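Local atomic coordinates of Pre-mRNA-processing-splicing factor 8 (Cryptococcus neoformans var. grubii serotype A, PDB entry 6MX6), a protein that carries the spliceosomal Prp8 intein, a Hint-type element that, as in other inteins, probably excises itself and joins its flanking protein segments by protein splicing. Residues C5-G9 / T152-G156; C65-L71 / T102-F106. All blocks are in the same frame, centred on the assembly; numbering follows the deposited sequence.

Contact 1: C5-G9 / T152-G156; sequences CLQNG and TKWSG
Residues 6-7 form a short extended strand that runs antiparallel along the start of strand 152-159; the CA 5 to 8 and CA 152 to 156 directions differ by 126°, so the pairing is splayed. Leu6 and Ser155 make a hydrogen-bonded pair (Leu6 N to Ser155 O 3.0 Å, Ser155 N to Leu6 O 2.9 Å); Gln7 and Trp154 form the next, non-hydrogen-bonded pair, CA to CA 4.2 Å. Beyond it Asn8 N donates to Lys153 O (2.9 Å). The chain then leaves at Gly9, whose phi of 97° and psi of -5° would jam a CB against the preceding carbonyl.

Amide side chains suit the polar end of this pairing. Gln7, whose CA-to-CB bond points away from 152-156, extends with chi1 and chi2 t so that NE2 swings back and donates to Thr152 OG1 (3.0 Å). Asn8, chi1 m, accepts at OD1 from Ser155 OG (2.7 Å), and a water bridges Asn8 ND2, weakly, to Trp154 O. At the other end Cys5 points at strand 152-156: its CB meets Trp154 CE3 at 3.3 Å, and its SG lies 4.3 Å from the centroid of the six-membered ring, an oblique sulfur-aromatic contact. A CB on Gly156 would clash with Cys5 SG, so glycine fits there. In intein families a leading cysteine is the usual splicing nucleophile, a role Cys5, first in the model, probably fills.

Strand 6-7 pairs on one side with 152-159, itself paired with 38-49; on its other side Gln7 and Cys5 bond by backbone to Val64 and Thr66, and Leu6 packs on Leu63 and Cys65.

Contact 2: C65-L71 / T102-F106; sequences CTHNHIL and TVDDF
Three backbone carbonyls and amides set the frame. A type I turn from Thr66 to His69, closed by His69 N to Thr66 O (3.0 Å), leads into strand 70-76, where Ile70 faces Thr102 as an antiparallel non-hydrogen-bonded pair, CA to CA 4.2 Å. Val103 N donates to His69 O (2.9 Å), and Asp104 N weakly to His67 O (2.9 Å), so those two amides meet carbonyls of 67-69 and the next, Asp105 N, the Thr102 cap.

Among polar side chains, Thr102 is the N-cap: in the p rotamer, its OG1 accepts from Asp105 N (3.2 Å). His67, also p, donates from ND1 to Asp104 OD2 (2.7 Å) at the ring edge, while Thr66 OG1 donates to Asn68 OD1 (2.9 Å) to brace the turn.

Apolar contact centres on Val103, a compact branched residue whose CG2 touches Cys65 SG (3.6 Å) and Leu71 CG (3.9 Å). Leu71 CD1 also reaches Phe106 CG (4.5 Å).

Thr66 and His69 match the TxxH pattern of intein block B, and Thr66 OG1 and His69 ND1 both hydrogen-bond to Cys5 N, consistent with a splicing site. Val103 and Phe106 cover Ile145 of strand 139-147, and Val103 and His67 touch Tyr52 of strand 52-56.

In the fold
From Cys5 the chain enters strand 6-7, and contact 1 closes a loop of 142 residues when strand 152-159 returns beside it. Contact 2 is nested inside: after strand 63-65 the turn at 66-69 starts strand 70-76, and the chain comes back along strand 96-102 into helix 103-108, 30 residues later. The centres lie about 13 Å apart, yet the two contacts meet directly, with Cys5 O probably hydrogen-bonded to Thr66 N (3.0 Å) and Leu6 CD2 against His69 CE1 (3.6 Å). Contact 1 belongs to the four-stranded sheet and contact 2 to the six-stranded one, so the chain start is held where both sheets converge.

Contact 1: C5-G9 / T152-G156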
loop_
_atom_site.group_PDB
_atom_site.type_symbol
_atom_site.label_atom_id
_atom_site.label_comp_id
_atom_site.label_asym_id
_atom_site.label_seq_id
_atom_site.Cartn_x
_atom_site.Cartn_y
_atom_site.Cartn_z
ATOM N N CYS A 5 -5.459 -5.900 -1.303
ATOM C CA CYS A 5 -5.456 -5.739 -2.751
ATOM C C CYS A 5 -5.719 -4.273 -3.129
ATOM O O CYS A 5 -6.249 -3.521 -2.316
ATOM C CB CYS A 5 -6.501 -6.652 -3.342
ATOM S SG CYS A 5 -6.652 -8.146 -2.340
ATOM N N LEU A 6 -5.386 -3.881 -4.360
ATOM C CA LEU A 6 -5.299 -2.470 -4.727
ATOM C C LEU A 6 -6.218 -2.134 -5.891
ATOM O O LEU A 6 -6.472 -2.966 -6.762
ATOM C CB LEU A 6 -3.866 -2.093 -5.117
ATOM C CG LEU A 6 -2.807 -2.332 -4.044
ATOM C CD1 LEU A 6 -1.439 -2.013 -4.631
ATOM C CD2 LEU A 6 -3.077 -1.464 -2.834
ATOM N N GLN A 7 -6.683 -0.884 -5.926
ATOM C CA GLN A 7 -7.534 -0.460 -7.025
ATOM C C GLN A 7 -6.785 -0.546 -8.342
ATOM O O GLN A 7 -5.604 -0.189 -8.427
ATOM C CB GLN A 7 -8.018 0.976 -6.827
ATOM C CG GLN A 7 -9.032 1.390 -7.876
ATOM C CD GLN A 7 -9.596 2.772 -7.610
ATOM O OE1 GLN A 7 -8.850 3.742 -7.527
ATOM N NE2 GLN A 7 -10.916 2.864 -7.469
ATOM N N ASN A 8 -7.473 -1.035 -9.372
ATOM C CA ASN A 8 -6.891 -1.038 -10.707
ATOM C C ASN A 8 -6.445 0.365 -11.100
ATOM O O ASN A 8 -7.138 1.356 -10.846
ATOM C CB ASN A 8 -7.888 -1.572 -11.728
ATOM C CG ASN A 8 -8.006 -3.090 -11.690
ATOM O OD1 ASN A 8 -7.496 -3.744 -10.780
ATOM N ND2 ASN A 8 -8.685 -3.653 -12.680
ATOM N N GLY A 9 -5.290 0.438 -11.741
ATOM C CA GLY A 9 -4.693 1.706 -12.101
ATOM C C GLY A 9 -3.652 2.192 -11.124
ATOM O O GLY A 9 -3.015 3.223 -11.383
ATOM N N THR A 152 -15.466 -0.704 -7.360
ATOM C CA THR A 152 -14.508 -0.564 -8.444
ATOM C C THR A 152 -13.629 -1.806 -8.475
ATOM O O THR A 152 -13.558 -2.571 -7.509
ATOM C CB THR A 152 -13.645 0.708 -8.311
ATOM O OG1 THR A 152 -12.878 0.654 -7.106
ATOM C CG2 THR A 152 -14.516 1.972 -8.290
ATOM N N LYS A 153 -12.959 -2.000 -9.613
ATOM C CA LYS A 153 -12.159 -3.195 -9.810
ATOM C C LYS A 153 -10.831 -3.080 -9.084
ATOM O O LYS A 153 -10.215 -2.008 -9.044
ATOM C CB LYS A 153 -11.905 -3.435 -11.302
ATOM C CG LYS A 153 -13.155 -3.804 -12.064
ATOM C CD LYS A 153 -12.859 -3.990 -13.557
ATOM C CE LYS A 153 -14.117 -4.404 -14.305
ATOM N NZ LYS A 153 -13.816 -4.936 -15.663
ATOM N N TRP A 154 -10.389 -4.197 -8.525
ATOM C CA TRP A 154 -9.128 -4.290 -7.819
ATOM C C TRP A 154 -8.382 -5.537 -8.274
ATOM O O TRP A 154 -8.977 -6.499 -8.784
ATOM C CB TRP A 154 -9.330 -4.345 -6.293
ATOM C CG TRP A 154 -10.218 -5.472 -5.818
ATOM C CD1 TRP A 154 -11.549 -5.396 -5.544
ATOM C CD2 TRP A 154 -9.837 -6.837 -5.560
ATOM N NE1 TRP A 154 -12.022 -6.618 -5.119
ATOM C CE2 TRP A 154 -10.990 -7.517 -5.120
ATOM C CE3 TRP A 154 -8.637 -7.545 -5.658
ATOM C CZ2 TRP A 154 -10.978 -8.874 -4.783
ATOM C CZ3 TRP A 154 -8.625 -8.890 -5.316
ATOM C CH2 TRP A 154 -9.786 -9.539 -4.886
ATOM N N SER A 155 -7.073 -5.514 -8.028
ATOM C CA SER A 155 -6.176 -6.622 -8.319
ATOM C C SER A 155 -5.252 -6.823 -7.130
ATOM O O SER A 155 -4.822 -5.856 -6.486
ATOM C CB SER A 155 -5.369 -6.368 -9.597
ATOM O OG SER A 155 -6.225 -6.131 -10.704
ATOM N N GLY A 156 -4.968 -8.089 -6.830
ATOM C CA GLY A 156 -4.098 -8.431 -5.726
ATOM C C GLY A 156 -3.149 -9.546 -6.123
ATOM O O GLY A 156 -3.329 -10.212 -7.142
HETATM O O HOH W 1 -10.171 -6.289 -11.465
#

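Contact 2: C65-L71 / T102-F106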
loop_
_atom_site.group_PDB
_atom_site.type_symbol
_atom_site.label_atom_id
_atom_site.label_comp_id
_atom_site.label_asym_id
_atom_site.label_seq_id
_atom_site.Cartn_x
_atom_site.Cartn_y
_atom_site.Cartn_z
ATOM N N CYS A 65 -7.806 0.882 -1.758
ATOM C CA CYS A 65 -7.538 -0.533 -1.519
ATOM C C CYS A 65 -8.682 -1.217 -0.776
ATOM O O CYS A 65 -9.584 -0.576 -0.241
ATOM C CB CYS A 65 -6.220 -0.690 -0.772
ATOM S SG CYS A 65 -6.249 0.076 0.858
ATOM N N THR A 66 -8.635 -2.547 -0.740
ATOM C CA THR A 66 -9.722 -3.303 -0.131
ATOM C C THR A 66 -9.685 -3.212 1.391
ATOM O O THR A 66 -8.667 -2.872 2.003
ATOM C CB THR A 66 -9.666 -4.786 -0.519
ATOM O OG1 THR A 66 -8.376 -5.303 -0.176
ATOM C CG2 THR A 66 -9.931 -4.963 -1.993
ATOM N N HIS A 67 -10.816 -3.581 2.002
ATOM C CA HIS A 67 -10.939 -3.515 3.453
ATOM C C HIS A 67 -9.958 -4.447 4.155
ATOM O O HIS A 67 -9.555 -4.175 5.289
ATOM C CB HIS A 67 -12.372 -3.852 3.876
ATOM C CG HIS A 67 -12.764 -5.270 3.593
ATOM N ND1 HIS A 67 -12.780 -6.244 4.568
ATOM C CD2 HIS A 67 -13.143 -5.881 2.444
ATOM C CE1 HIS A 67 -13.154 -7.393 4.034
ATOM N NE2 HIS A 67 -13.381 -7.200 2.746
ATOM N N ASN A 68 -9.563 -5.545 3.519
ATOM C CA ASN A 68 -8.632 -6.468 4.159
ATOM C C ASN A 68 -7.188 -6.222 3.753
ATOM O O ASN A 68 -6.299 -6.971 4.173
ATOM C CB ASN A 68 -9.014 -7.928 3.856
ATOM C CG ASN A 68 -9.084 -8.222 2.378
ATOM O OD1 ASN A 68 -9.374 -7.345 1.571
ATOM N ND2 ASN A 68 -8.828 -9.472 2.012
ATOM N N HIS A 69 -6.934 -5.192 2.953
ATOM C CA HIS A 69 -5.567 -4.879 2.573
ATOM C C HIS A 69 -4.753 -4.494 3.803
ATOM O O HIS A 69 -5.260 -3.867 4.733
ATOM C CB HIS A 69 -5.559 -3.753 1.555
ATOM C CG HIS A 69 -4.202 -3.442 1.023
ATOM N ND1 HIS A 69 -3.529 -4.285 0.169
ATOM C CD2 HIS A 69 -3.382 -2.387 1.240
ATOM C CE1 HIS A 69 -2.354 -3.761 -0.124
ATOM N NE2 HIS A 69 -2.244 -2.605 0.508
ATOM N N ILE A 70 -3.489 -4.900 3.820
ATOM C CA ILE A 70 -2.609 -4.652 4.958
ATOM C C ILE A 70 -1.793 -3.401 4.667
ATOM O O ILE A 70 -1.116 -3.324 3.640
ATOM C CB ILE A 70 -1.686 -5.851 5.222
ATOM C CG1 ILE A 70 -2.509 -7.094 5.563
ATOM C CG2 ILE A 70 -0.701 -5.522 6.333
ATOM C CD1 ILE A 70 -1.702 -8.376 5.525
ATOM N N LEU A 71 -1.854 -2.425 5.566
ATOM C CA LEU A 71 -1.009 -1.238 5.504
ATOM C C LEU A 71 0.265 -1.473 6.308
ATOM O O LEU A 71 0.207 -1.910 7.463
ATOM C CB LEU A 71 -1.755 -0.025 6.063
ATOM C CG LEU A 71 -3.148 0.227 5.494
ATOM C CD1 LEU A 71 -3.852 1.331 6.279
ATOM C CD2 LEU A 71 -3.061 0.585 4.017
ATOM N N THR A 102 -4.436 -4.128 9.128
ATOM C CA THR A 102 -5.396 -4.153 8.037
ATOM C C THR A 102 -6.180 -2.847 8.006
ATOM O O THR A 102 -6.326 -2.158 9.021
ATOM C CB THR A 102 -6.361 -5.333 8.168
ATOM O OG1 THR A 102 -7.223 -5.133 9.297
ATOM C CG2 THR A 102 -5.595 -6.652 8.304
ATOM N N VAL A 103 -6.680 -2.510 6.815
ATOM C CA VAL A 103 -7.519 -1.326 6.664
ATOM C C VAL A 103 -8.732 -1.407 7.588
ATOM O O VAL A 103 -9.121 -0.409 8.197
ATOM C CB VAL A 103 -7.923 -1.140 5.185
ATOM C CG1 VAL A 103 -9.093 -0.190 5.063
ATOM C CG2 VAL A 103 -6.733 -0.644 4.346
ATOM N N ASP A 104 -9.334 -2.593 7.735
ATOM C CA ASP A 104 -10.509 -2.723 8.605
ATOM C C ASP A 104 -10.188 -2.307 10.041
ATOM O O ASP A 104 -10.912 -1.504 10.663
ATOM C CB ASP A 104 -11.018 -4.165 8.585
ATOM C CG ASP A 104 -12.092 -4.401 7.545
ATOM O OD1 ASP A 104 -12.742 -3.420 7.107
ATOM O OD2 ASP A 104 -12.283 -5.579 7.165
ATOM N N ASP A 105 -9.084 -2.841 10.573
ATOM C CA ASP A 105 -8.706 -2.575 11.953
ATOM C C ASP A 105 -8.297 -1.124 12.139
ATOM O O ASP A 105 -8.610 -0.513 13.168
ATOM C CB ASP A 105 -7.570 -3.507 12.376
ATOM C CG ASP A 105 -8.033 -4.947 12.576
ATOM O OD1 ASP A 105 -9.225 -5.162 12.881
ATOM O OD2 ASP A 105 -7.194 -5.865 12.449
ATOM N N PHE A 106 -7.597 -0.555 11.155
ATOM C CA PHE A 106 -7.184 0.840 11.246
ATOM C C PHE A 106 -8.387 1.770 11.211
ATOM O O PHE A 106 -8.482 2.712 12.003
ATOM C CB PHE A 106 -6.220 1.168 10.109
ATOM C CG PHE A 106 -5.688 2.565 10.166
ATOM C CD1 PHE A 106 -4.617 2.874 10.989
ATOM C CD2 PHE A 106 -6.259 3.568 9.402
ATOM C CE1 PHE A 106 -4.115 4.158 11.039
ATOM C CE2 PHE A 106 -5.767 4.856 9.457
ATOM C CZ PHE A 106 -4.694 5.148 10.278
#